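Local coordinates for protein cystalysin (Treponema denticola, PDB 1C7N) that binds pyridoxal-5'-phosphate and belongs to the class I and II aminotransferase family, built on a mixed, mainly parallel beta sheet flanked by helices, at residues Ala96-Val99 with Pro100-Asn104; Val116-Ile119 with Thr120-Tyr124; Gln187-Lys190 with Asp191-Lys195; Glu215-Phe219 with Gln220-Glu224. All blocks are in the same frame, centred on the assembly; numbering follows the deposited sequence.

In the fold
From the N terminus, the four contacts follow in series; each is local and closes only a turn or a few residues, and none nests in or crosses another. Contact 1 opens helix 98-109 just after strand 92-95. Contact 2 carries the chain from strand 115-118 into the loop before helix 125-131. These two meet through packing of V99 against Y123, and both touch pyridoxal-5'-phosphate. Contact 3 takes up the last nine residues of helix 183-195, the crossover between strands 165-171 and 199-203. Contact 4, the turn ahead of helix 224-227, packs against helix 183-195 of contact 3, F219 on I189, and I222 and D223 on K190. One pair thus serves the pyridoxal-5'-phosphate pocket, the other a helical layer on the sheet.

Contact 1: Ala96-Val99 with Pro100-Asn104; sequences AGVV and PAVFN. With PLP (pyridoxal-5'-phosphate), chain I.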
loop_
_atom_site.group_PDB
_atom_site.type_symbol
_atom_site.label_atom_id
_atom_site.label_comp_id
_atom_site.label_asym_id
_atom_site.label_seq_id
_atom_site.Cartn_x
_atom_site.Cartn_y
_atom_site.Cartn_z
ATOM N N ALA A 96 2.725 -0.030 -4.206
ATOM C CA ALA A 96 2.737 -1.070 -3.192
ATOM C C ALA A 96 2.498 -2.397 -3.899
ATOM O O ALA A 96 1.408 -2.958 -3.833
ATOM C CB ALA A 96 1.643 -0.818 -2.157
ATOM N N GLY A 97 3.516 -2.885 -4.596
ATOM C CA GLY A 97 3.376 -4.144 -5.298
ATOM C C GLY A 97 3.322 -3.990 -6.803
ATOM O O GLY A 97 2.864 -2.978 -7.330
ATOM N N VAL A 98 3.792 -5.017 -7.499
ATOM C CA VAL A 98 3.810 -5.018 -8.949
ATOM C C VAL A 98 2.426 -5.212 -9.560
ATOM O O VAL A 98 2.096 -4.566 -10.552
ATOM C CB VAL A 98 4.764 -6.112 -9.474
ATOM C CG1 VAL A 98 4.679 -6.209 -10.994
ATOM C CG2 VAL A 98 6.185 -5.790 -9.043
ATOM N N VAL A 99 1.612 -6.093 -8.985
ATOM C CA VAL A 99 0.283 -6.319 -9.537
ATOM C C VAL A 99 -0.514 -5.020 -9.598
ATOM O O VAL A 99 -1.104 -4.701 -10.629
ATOM C CB VAL A 99 -0.495 -7.386 -8.739
ATOM C CG1 VAL A 99 -1.915 -7.518 -9.286
ATOM C CG2 VAL A 99 0.235 -8.728 -8.833
ATOM N N PRO A 100 -0.547 -4.247 -8.498
ATOM C CA PRO A 100 -1.304 -2.991 -8.556
ATOM C C PRO A 100 -0.742 -2.071 -9.645
ATOM O O PRO A 100 -1.484 -1.321 -10.287
ATOM C CB PRO A 100 -1.121 -2.412 -7.155
ATOM C CG PRO A 100 -1.045 -3.644 -6.301
ATOM C CD PRO A 100 -0.132 -4.548 -7.117
ATOM N N ALA A 101 0.572 -2.133 -9.854
ATOM C CA ALA A 101 1.205 -1.303 -10.871
ATOM C C ALA A 101 0.746 -1.755 -12.254
ATOM O O ALA A 101 0.526 -0.928 -13.143
ATOM C CB ALA A 101 2.715 -1.391 -10.761
ATOM N N VAL A 102 0.597 -3.065 -12.435
ATOM C CA VAL A 102 0.144 -3.594 -13.716
ATOM C C VAL A 102 -1.310 -3.181 -13.952
ATOM O O VAL A 102 -1.664 -2.722 -15.039
ATOM C CB VAL A 102 0.267 -5.133 -13.768
ATOM C CG1 VAL A 102 -0.383 -5.666 -15.039
ATOM C CG2 VAL A 102 1.738 -5.534 -13.720
ATOM N N PHE A 103 -2.149 -3.335 -12.929
ATOM C CA PHE A 103 -3.550 -2.942 -13.043
ATOM C C PHE A 103 -3.622 -1.476 -13.440
ATOM O O PHE A 103 -4.449 -1.088 -14.267
ATOM C CB PHE A 103 -4.286 -3.133 -11.713
ATOM C CG PHE A 103 -4.997 -4.448 -11.596
ATOM C CD1 PHE A 103 -4.287 -5.625 -11.399
ATOM C CD2 PHE A 103 -6.385 -4.509 -11.688
ATOM C CE1 PHE A 103 -4.946 -6.847 -11.293
ATOM C CE2 PHE A 103 -7.057 -5.725 -11.585
ATOM C CZ PHE A 103 -6.335 -6.896 -11.385
ATOM N N ASN A 104 -2.751 -0.669 -12.839
ATOM C CA ASN A 104 -2.702 0.758 -13.119
ATOM C C ASN A 104 -2.279 1.019 -14.562
ATOM O O ASN A 104 -2.777 1.943 -15.204
ATOM C CB ASN A 104 -1.729 1.450 -12.164
ATOM C CG ASN A 104 -1.812 2.958 -12.249
ATOM O OD1 ASN A 104 -2.881 3.539 -12.051
ATOM N ND2 ASN A 104 -0.690 3.603 -12.547
HETATM N N1 PLP I . 4.876 -10.506 -11.170
HETATM C C2 PLP I . 5.238 -11.865 -11.248
HETATM C C2A PLP I . 5.553 -12.367 -12.645
HETATM C C3 PLP I . 5.358 -12.577 -9.973
HETATM O O3 PLP I . 5.591 -13.882 -10.122
HETATM C C4 PLP I . 5.162 -11.878 -8.759
HETATM C C4A PLP I . 5.367 -12.526 -7.464
HETATM C C5 PLP I . 4.815 -10.422 -8.823
HETATM C C6 PLP I . 4.658 -9.787 -10.020
HETATM C C5A PLP I . 4.980 -9.643 -7.521
HETATM O O4P PLP I . 3.965 -8.912 -6.957
HETATM P P PLP I . 4.444 -8.092 -5.637
HETATM O O1P PLP I . 3.167 -7.708 -5.041
HETATM O O2P PLP I . 5.249 -6.890 -6.097
HETATM O O3P PLP I . 5.234 -8.953 -4.750
#
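V99 and F103, one helical turn apart, set their side chains side by side and pointing the same way, with V99 CG1 3.7 Å from F103 CE1. The valine puts CG1 anti to the backbone N (chi1 176°), which sends this methyl forward along the helix to the phenyl ring and leaves CG2 on the pyridoxal-5'-phosphate side. Carbonyl V99 O lies at the edge of the F103 ring, in its plane, and also accepts the nearly straight bond from F103 N at 2.9 Å. V98 and V102 repeat the i to i+4 spacing, here with side chains at a slant: V98 CG1 reaches V102 CG2 at 4.1 Å, while V102 N bonds to V98 O. Both branches of V98 also face pyridoxal-5'-phosphate, CG1 lying 3.7 Å from ring atom C6 and CG2 3.3 Å from phosphate oxygen O2P. The same oxygen is gripped by V98 N at 2.8 Å, with an N-H...O angle of 161°. G97, just before V98, has a phi of 109°; at its backbone angles a beta carbon would press on A96 O, which calls for glycine, and its CA comes within 3.4 Å of O2P. P100 fits the first turn, where helical amides need no carbonyl partner; its CG rests 3.5 Å from A96 O. F233 of strand 230-234 packs on V98, A101 and V102, while P100 and F103 touch S269 and A267 of the second subunit. A glycine with positive phi leading into a helix whose first amide, V98 N, binds a phosphate oxygen is the classic anion-binding helix start of the aminotransferase pyridoxal-5'-phosphate site.

Contact 2: Val116-Ile119 with Thr120-Tyr124; sequences VIII and TPVYY. With PLP (pyridoxal-5'-phosphate), chain I.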
loop_
_atom_site.group_PDB
_atom_site.type_symbol
_atom_site.label_atom_id
_atom_site.label_comp_id
_atom_site.label_asym_id
_atom_site.label_seq_id
_atom_site.Cartn_x
_atom_site.Cartn_y
_atom_site.Cartn_z
ATOM N N VAL A 116 -4.676 -6.414 -24.972
ATOM C CA VAL A 116 -3.363 -6.418 -24.331
ATOM C C VAL A 116 -2.765 -7.799 -24.584
ATOM O O VAL A 116 -3.381 -8.819 -24.268
ATOM C CB VAL A 116 -3.453 -6.188 -22.809
ATOM C CG1 VAL A 116 -2.071 -6.357 -22.180
ATOM C CG2 VAL A 116 -3.985 -4.796 -22.527
ATOM N N ILE A 117 -1.567 -7.823 -25.157
ATOM C CA ILE A 117 -0.902 -9.077 -25.479
ATOM C C ILE A 117 -0.028 -9.624 -24.357
ATOM O O ILE A 117 0.799 -8.907 -23.785
ATOM C CB ILE A 117 -0.039 -8.925 -26.745
ATOM C CG1 ILE A 117 -0.938 -8.594 -27.941
ATOM C CG2 ILE A 117 0.748 -10.205 -27.004
ATOM C CD1 ILE A 117 -0.177 -8.173 -29.177
ATOM N N ILE A 118 -0.235 -10.902 -24.052
ATOM C CA ILE A 118 0.530 -11.607 -23.031
ATOM C C ILE A 118 0.987 -12.940 -23.622
ATOM O O ILE A 118 0.306 -13.525 -24.471
ATOM C CB ILE A 118 -0.309 -11.902 -21.768
ATOM C CG1 ILE A 118 -1.563 -12.695 -22.146
ATOM C CG2 ILE A 118 -0.653 -10.597 -21.046
ATOM C CD1 ILE A 118 -2.277 -13.299 -20.962
ATOM N N ILE A 119 2.147 -13.405 -23.176
ATOM C CA ILE A 119 2.704 -14.666 -23.639
ATOM C C ILE A 119 2.352 -15.717 -22.586
ATOM O O ILE A 119 2.780 -15.629 -21.433
ATOM C CB ILE A 119 4.231 -14.529 -23.837
ATOM C CG1 ILE A 119 4.494 -13.474 -24.923
ATOM C CG2 ILE A 119 4.839 -15.860 -24.224
ATOM C CD1 ILE A 119 5.953 -13.199 -25.197
ATOM N N THR A 120 1.557 -16.704 -22.999
ATOM C CA THR A 120 1.059 -17.748 -22.109
ATOM C C THR A 120 1.628 -19.151 -22.338
ATOM O O THR A 120 2.161 -19.445 -23.403
ATOM C CB THR A 120 -0.465 -17.837 -22.237
ATOM O OG1 THR A 120 -0.798 -18.233 -23.571
ATOM C CG2 THR A 120 -1.105 -16.476 -21.959
ATOM N N PRO A 121 1.519 -20.038 -21.328
ATOM C CA PRO A 121 0.911 -19.777 -20.016
ATOM C C PRO A 121 1.761 -18.786 -19.236
ATOM O O PRO A 121 2.930 -18.583 -19.561
ATOM C CB PRO A 121 0.879 -21.160 -19.373
ATOM C CG PRO A 121 2.101 -21.813 -19.950
ATOM C CD PRO A 121 1.989 -21.429 -21.410
ATOM N N VAL A 122 1.193 -18.176 -18.199
ATOM C CA VAL A 122 1.948 -17.189 -17.438
ATOM C C VAL A 122 1.277 -16.781 -16.126
ATOM O O VAL A 122 0.079 -17.014 -15.930
ATOM C CB VAL A 122 2.165 -15.919 -18.305
ATOM C CG1 VAL A 122 0.843 -15.193 -18.499
ATOM C CG2 VAL A 122 3.208 -15.010 -17.682
ATOM N N TYR A 123 2.074 -16.182 -15.241
ATOM C CA TYR A 123 1.634 -15.670 -13.937
ATOM C C TYR A 123 0.179 -15.200 -14.075
ATOM O O TYR A 123 -0.094 -14.213 -14.751
ATOM C CB TYR A 123 2.560 -14.514 -13.559
ATOM C CG TYR A 123 2.256 -13.798 -12.270
ATOM C CD1 TYR A 123 2.318 -14.456 -11.046
ATOM C CD2 TYR A 123 1.963 -12.437 -12.274
ATOM C CE1 TYR A 123 2.101 -13.768 -9.851
ATOM C CE2 TYR A 123 1.745 -11.742 -11.095
ATOM C CZ TYR A 123 1.817 -12.406 -9.888
ATOM O OH TYR A 123 1.612 -11.699 -8.725
ATOM N N TYR A 124 -0.746 -15.906 -13.427
ATOM C CA TYR A 124 -2.177 -15.614 -13.547
ATOM C C TYR A 124 -2.713 -14.198 -13.298
ATOM O O TYR A 124 -3.678 -13.794 -13.939
ATOM C CB TYR A 124 -2.991 -16.643 -12.742
ATOM C CG TYR A 124 -2.706 -16.706 -11.259
ATOM C CD1 TYR A 124 -3.395 -15.888 -10.359
ATOM C CD2 TYR A 124 -1.752 -17.591 -10.753
ATOM C CE1 TYR A 124 -3.141 -15.955 -8.991
ATOM C CE2 TYR A 124 -1.492 -17.665 -9.391
ATOM C CZ TYR A 124 -2.190 -16.846 -8.516
ATOM O OH TYR A 124 -1.938 -16.935 -7.164
HETATM N N1 PLP I . 4.876 -10.506 -11.170
HETATM C C2 PLP I . 5.238 -11.865 -11.248
HETATM C C2A PLP I . 5.553 -12.367 -12.645
HETATM C C3 PLP I . 5.358 -12.577 -9.973
HETATM O O3 PLP I . 5.591 -13.882 -10.122
HETATM C C4 PLP I . 5.162 -11.878 -8.759
HETATM C C4A PLP I . 5.367 -12.526 -7.464
HETATM C C5 PLP I . 4.815 -10.422 -8.823
HETATM C C6 PLP I . 4.658 -9.787 -10.020
HETATM C C5A PLP I . 4.980 -9.643 -7.521
HETATM O O4P PLP I . 3.965 -8.912 -6.957
HETATM P P PLP I . 4.444 -8.092 -5.637
HETATM O O1P PLP I . 3.167 -7.708 -5.041
HETATM O O2P PLP I . 5.249 -6.890 -6.097
HETATM O O3P PLP I . 5.234 -8.953 -4.750
#
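The exit of a parallel strand towards the pyridoxal-5'-phosphate pocket is the element here, and it begins where I118, the last residue of strand 115-118, meets T120. Methyl I118 CD1 lies 3.5 Å from T120 CG2, the two side chains slanting across each other. I118 holds CG1 between its backbone N and carbonyl carbon (chi1 56°), and the extended chain beyond carries CD1 forward over the threonine and on to V122 CG1, a looser contact at 4.4 Å. V122 turns back towards the strand, bringing its CB to 3.2 Å from I119 O. The bend behind this return is the cis peptide between T120 and P121. T120 divides its duties: CG2 joins the apolar cluster, OG1 bonds to E141, and the buried T120 N has no polar partner in the model. Beyond the bend, P121 O is bonded to H174, while F127 of helix 125-131 packs on T120 and V122.

Y123 then presents the face of its ring to pyridoxal-5'-phosphate. Ligand atom C2 sits 3.4 Å above the phenol plane, over its centre, and Y123 CE2 lies 3.4 Å from N1. The hydroxyl end reaches along pyridoxal-5'-phosphate as well, Y123 OH being 3.4 Å from C5. CG stands anti to the backbone N and beside the carbonyl carbon (chi1 178°), which directs the ring to pyridoxal-5'-phosphate. An aromatic ring laid over one face of the pyridine, from a loop following a parallel strand next to the sheet edge, is characteristic of the aminotransferase pyridoxal-5'-phosphate site.

Contact 3: Gln187-Lys190 with Asp191-Lys195; sequences QKIK and DIVLK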
loop_
_atom_site.group_PDB
_atom_site.type_symbol
_atom_site.label_atom_id
_atom_site.label_comp_id
_atom_site.label_asym_id
_atom_site.label_seq_id
_atom_site.Cartn_x
_atom_site.Cartn_y
_atom_site.Cartn_z
ATOM N N GLN A 187 15.711 -9.160 -29.095
ATOM C CA GLN A 187 15.916 -8.314 -30.269
ATOM C C GLN A 187 14.735 -8.461 -31.219
ATOM O O GLN A 187 14.199 -7.466 -31.708
ATOM C CB GLN A 187 17.211 -8.700 -30.994
ATOM C CG GLN A 187 18.484 -8.313 -30.245
ATOM C CD GLN A 187 18.756 -6.814 -30.272
ATOM O OE1 GLN A 187 19.416 -6.276 -29.379
ATOM N NE2 GLN A 187 18.262 -6.138 -31.305
ATOM N N LYS A 188 14.329 -9.704 -31.476
ATOM C CA LYS A 188 13.202 -9.976 -32.365
ATOM C C LYS A 188 11.927 -9.328 -31.843
ATOM O O LYS A 188 11.127 -8.794 -32.612
ATOM C CB LYS A 188 12.967 -11.481 -32.505
ATOM C CG LYS A 188 13.848 -12.193 -33.517
ATOM C CD LYS A 188 13.291 -13.589 -33.785
ATOM C CE LYS A 188 14.048 -14.314 -34.881
ATOM N NZ LYS A 188 13.396 -15.620 -35.219
ATOM N N ILE A 189 11.731 -9.389 -30.530
ATOM C CA ILE A 189 10.548 -8.794 -29.928
ATOM C C ILE A 189 10.649 -7.275 -30.020
ATOM O O ILE A 189 9.659 -6.601 -30.300
ATOM C CB ILE A 189 10.395 -9.213 -28.452
ATOM C CG1 ILE A 189 10.321 -10.739 -28.359
ATOM C CG2 ILE A 189 9.131 -8.574 -27.856
ATOM C CD1 ILE A 189 10.264 -11.270 -26.943
ATOM N N LYS A 190 11.847 -6.743 -29.792
ATOM C CA LYS A 190 12.064 -5.302 -29.863
ATOM C C LYS A 190 11.691 -4.768 -31.241
ATOM O O LYS A 190 11.041 -3.731 -31.355
ATOM C CB LYS A 190 13.527 -4.956 -29.572
ATOM C CG LYS A 190 13.889 -3.508 -29.902
ATOM C CD LYS A 190 15.373 -3.241 -29.719
ATOM C CE LYS A 190 16.222 -4.097 -30.653
ATOM N NZ LYS A 190 16.099 -3.721 -32.095
ATOM N N ASP A 191 12.109 -5.477 -32.287
ATOM C CA ASP A 191 11.803 -5.055 -33.648
ATOM C C ASP A 191 10.301 -5.044 -33.898
ATOM O O ASP A 191 9.771 -4.098 -34.485
ATOM C CB ASP A 191 12.495 -5.962 -34.672
ATOM C CG ASP A 191 13.998 -5.763 -34.705
ATOM O OD1 ASP A 191 14.477 -4.685 -34.278
ATOM O OD2 ASP A 191 14.705 -6.679 -35.170
ATOM N N ILE A 192 9.619 -6.093 -33.453
ATOM C CA ILE A 192 8.176 -6.188 -33.619
ATOM C C ILE A 192 7.487 -5.032 -32.888
ATOM O O ILE A 192 6.535 -4.436 -33.398
ATOM C CB ILE A 192 7.638 -7.527 -33.054
ATOM C CG1 ILE A 192 8.214 -8.699 -33.851
ATOM C CG2 ILE A 192 6.113 -7.541 -33.093
ATOM C CD1 ILE A 192 7.767 -10.055 -33.352
ATOM N N VAL A 193 7.978 -4.712 -31.696
ATOM C CA VAL A 193 7.397 -3.632 -30.903
ATOM C C VAL A 193 7.597 -2.255 -31.529
ATOM O O VAL A 193 6.642 -1.492 -31.663
ATOM C CB VAL A 193 7.977 -3.612 -29.473
ATOM C CG1 VAL A 193 7.492 -2.370 -28.727
ATOM C CG2 VAL A 193 7.546 -4.872 -28.727
ATOM N N LEU A 194 8.834 -1.935 -31.900
ATOM C CA LEU A 194 9.144 -0.641 -32.502
ATOM C C LEU A 194 8.470 -0.465 -33.862
ATOM O O LEU A 194 8.247 0.660 -34.313
ATOM C CB LEU A 194 10.658 -0.482 -32.655
ATOM C CG LEU A 194 11.485 -0.517 -31.366
ATOM C CD1 LEU A 194 12.956 -0.348 -31.707
ATOM C CD2 LEU A 194 11.019 0.580 -30.417
ATOM N N LYS A 195 8.148 -1.586 -34.500
ATOM C CA LYS A 195 7.491 -1.615 -35.804
ATOM C C LYS A 195 6.000 -1.298 -35.706
ATOM O O LYS A 195 5.372 -0.900 -36.691
ATOM C CB LYS A 195 7.679 -2.999 -36.429
ATOM C CG LYS A 195 6.648 -3.381 -37.476
ATOM C CD LYS A 195 6.633 -4.894 -37.707
ATOM C CE LYS A 195 6.265 -5.654 -36.432
ATOM N NZ LYS A 195 4.944 -5.242 -35.865
#
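K190 and D191 are sequence neighbours that fold together into a salt bridge, K190 NZ meeting D191 OD1 at 2.9 Å. The lysine does not run out straight: its chain leaves anti to the backbone N, then bends at chi3 (62°) and again at chi4, curling the ammonium group back over the helix surface. It arrives from above the carboxylate plane, 37° out of it. A second lysine end folds back on its own helix: K195 NZ gives a hydrogen bond to I192 O at 3.0 Å, in the carbonyl plane and on a lone pair, and takes S160 as a further partner.

The backbone bonds are regular alpha-helical ones, from D191, I192, V193 and L194 to the carbonyls four residues earlier. They are not uniform, however. L194 N to K190 O is almost straight at 2.9 Å, whereas I192 N to K188 O stretches to 3.2 Å.

Apolar contacts follow the same four-residue spacing. I189 CG2 lies 4.1 Å from V193 CG2, with the two branched side chains at a slant, and K190 CG is 3.8 Å from L194 CD1. The lysine thus contributes its aliphatic root to one neighbour and its charged end to another.

In the beta-alpha-beta crossover from strand 165-171 to strand 199-203, this helix turns I189 towards L168 and F170 of the sheet. F153 of helix 153-160 flanks K188 and I189, while L226 of helix 224-227 packs on K190, V193 and L194.

Contact 4: Glu215-Phe219 with Gln220-Glu224; sequences EHTVF and QSIDE
T217 makes the first link across this turn, its methyl CG2 meeting I222 CG2 at 3.5 Å with the two side chains at about a right angle. With chi1 -62° OG1 sits beside the backbone N, and CG2 is left anti to that N and facing I222, while OG1 bonds to K183. V218 comes next and contributes mainly its carbonyl. V218 O accepts two bonds from one residue: S221 N at 2.9 Å, from 50° above the carbonyl plane, and S221 OG at a short 2.5 Å, in that plane and on a lone pair. The serine hydroxyl thus folds back over its own turn and doubles the backbone closure. V218's side chain lies beside that of Q220, CG1 4.1 Å from Q220 CG; the amide of Q220 continues to T232. A weak hydrogen bond from I222 N to F219 O, 3.4 Å, closes a second turn. The tip of I222 also meets the phenyl edge near the ring plane, CD1 being 4.0 Å from F219 CE2.

Two overlapping turns of this kind form a short 3-10 segment, after which D223 caps helix 224-227 by bonding to L226 N. The F219 side chain lies between helix 183-195, where it touches I189, and the sheet, its ring meeting that of F170 at about 55° between planes. L200 and S202 of strand 199-203 also touch it, and K190 of helix 183-195 packs against I222 and D223.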
loop_
_atom_site.group_PDB
_atom_site.type_symbol
_atom_site.label_atom_id
_atom_site.label_comp_id
_atom_site.label_asym_id
_atom_site.label_seq_id
_atom_site.Cartn_x
_atom_site.Cartn_y
_atom_site.Cartn_z
ATOM N N GLU A 215 22.087 -15.344 -18.016
ATOM C CA GLU A 215 22.249 -13.901 -17.888
ATOM C C GLU A 215 20.964 -13.164 -18.238
ATOM O O GLU A 215 20.438 -13.325 -19.337
ATOM C CB GLU A 215 23.346 -13.411 -18.842
ATOM C CG GLU A 215 24.671 -14.156 -18.782
ATOM C CD GLU A 215 25.454 -13.878 -17.518
ATOM O OE1 GLU A 215 25.362 -12.746 -16.991
ATOM O OE2 GLU A 215 26.177 -14.788 -17.061
ATOM N N HIS A 216 20.475 -12.341 -17.317
ATOM C CA HIS A 216 19.271 -11.563 -17.567
ATOM C C HIS A 216 19.625 -10.253 -18.263
ATOM O O HIS A 216 20.633 -9.618 -17.951
ATOM C CB HIS A 216 18.536 -11.255 -16.258
ATOM C CG HIS A 216 17.299 -10.427 -16.442
ATOM N ND1 HIS A 216 17.326 -9.051 -16.520
ATOM C CD2 HIS A 216 16.003 -10.787 -16.610
ATOM C CE1 HIS A 216 16.102 -8.599 -16.728
ATOM N NE2 HIS A 216 15.281 -9.632 -16.787
ATOM N N THR A 217 18.790 -9.865 -19.216
ATOM C CA THR A 217 18.977 -8.623 -19.948
ATOM C C THR A 217 17.742 -7.760 -19.727
ATOM O O THR A 217 16.639 -8.147 -20.109
ATOM C CB THR A 217 19.116 -8.876 -21.464
ATOM O OG1 THR A 217 20.277 -9.679 -21.717
ATOM C CG2 THR A 217 19.238 -7.551 -22.211
ATOM N N VAL A 218 17.918 -6.607 -19.090
ATOM C CA VAL A 218 16.792 -5.707 -18.869
ATOM C C VAL A 218 16.344 -5.294 -20.265
ATOM O O VAL A 218 17.103 -4.685 -21.025
ATOM C CB VAL A 218 17.212 -4.461 -18.059
ATOM C CG1 VAL A 218 16.079 -3.458 -18.026
ATOM C CG2 VAL A 218 17.589 -4.870 -16.643
ATOM N N PHE A 219 15.109 -5.642 -20.602
ATOM C CA PHE A 219 14.561 -5.360 -21.922
ATOM C C PHE A 219 14.778 -3.945 -22.456
ATOM O O PHE A 219 15.309 -3.775 -23.556
ATOM C CB PHE A 219 13.070 -5.701 -21.937
ATOM C CG PHE A 219 12.571 -6.201 -23.268
ATOM C CD1 PHE A 219 11.350 -6.861 -23.355
ATOM C CD2 PHE A 219 13.319 -6.018 -24.431
ATOM C CE1 PHE A 219 10.878 -7.335 -24.579
ATOM C CE2 PHE A 219 12.856 -6.488 -25.662
ATOM C CZ PHE A 219 11.634 -7.147 -25.736
ATOM N N GLN A 220 14.385 -2.929 -21.691
ATOM C CA GLN A 220 14.534 -1.552 -22.158
ATOM C C GLN A 220 15.968 -1.031 -22.179
ATOM O O GLN A 220 16.210 0.109 -22.572
ATOM C CB GLN A 220 13.665 -0.608 -21.322
ATOM C CG GLN A 220 14.134 -0.406 -19.891
ATOM C CD GLN A 220 13.372 0.711 -19.203
ATOM O OE1 GLN A 220 12.218 0.542 -18.801
ATOM N NE2 GLN A 220 14.007 1.872 -19.086
ATOM N N SER A 221 16.921 -1.862 -21.773
ATOM C CA SER A 221 18.322 -1.447 -21.761
ATOM C C SER A 221 19.014 -1.691 -23.101
ATOM O O SER A 221 20.142 -1.248 -23.308
ATOM C CB SER A 221 19.085 -2.203 -20.671
ATOM O OG SER A 221 19.343 -3.539 -21.074
ATOM N N ILE A 222 18.344 -2.395 -24.010
ATOM C CA ILE A 222 18.944 -2.704 -25.304
ATOM C C ILE A 222 18.660 -1.683 -26.407
ATOM O O ILE A 222 19.215 -1.782 -27.497
ATOM C CB ILE A 222 18.491 -4.095 -25.810
ATOM C CG1 ILE A 222 17.006 -4.067 -26.163
ATOM C CG2 ILE A 222 18.761 -5.151 -24.742
ATOM C CD1 ILE A 222 16.514 -5.317 -26.863
ATOM N N ASP A 223 17.802 -0.706 -26.128
ATOM C CA ASP A 223 17.452 0.305 -27.124
ATOM C C ASP A 223 16.757 1.483 -26.451
ATOM O O ASP A 223 15.783 1.299 -25.724
ATOM C CB ASP A 223 16.536 -0.317 -28.186
ATOM C CG ASP A 223 16.262 0.620 -29.349
ATOM O OD1 ASP A 223 15.494 1.589 -29.174
ATOM O OD2 ASP A 223 16.818 0.381 -30.442
ATOM N N GLU A 224 17.258 2.690 -26.692
ATOM C CA GLU A 224 16.686 3.885 -26.083
ATOM C C GLU A 224 15.305 4.243 -26.616
ATOM O O GLU A 224 14.470 4.766 -25.875
ATOM C CB GLU A 224 17.635 5.074 -26.254
ATOM C CG GLU A 224 18.837 5.056 -25.318
ATOM C CD GLU A 224 18.436 4.982 -23.850
ATOM O OE1 GLU A 224 17.304 5.395 -23.516
ATOM O OE2 GLU A 224 19.255 4.523 -23.026
#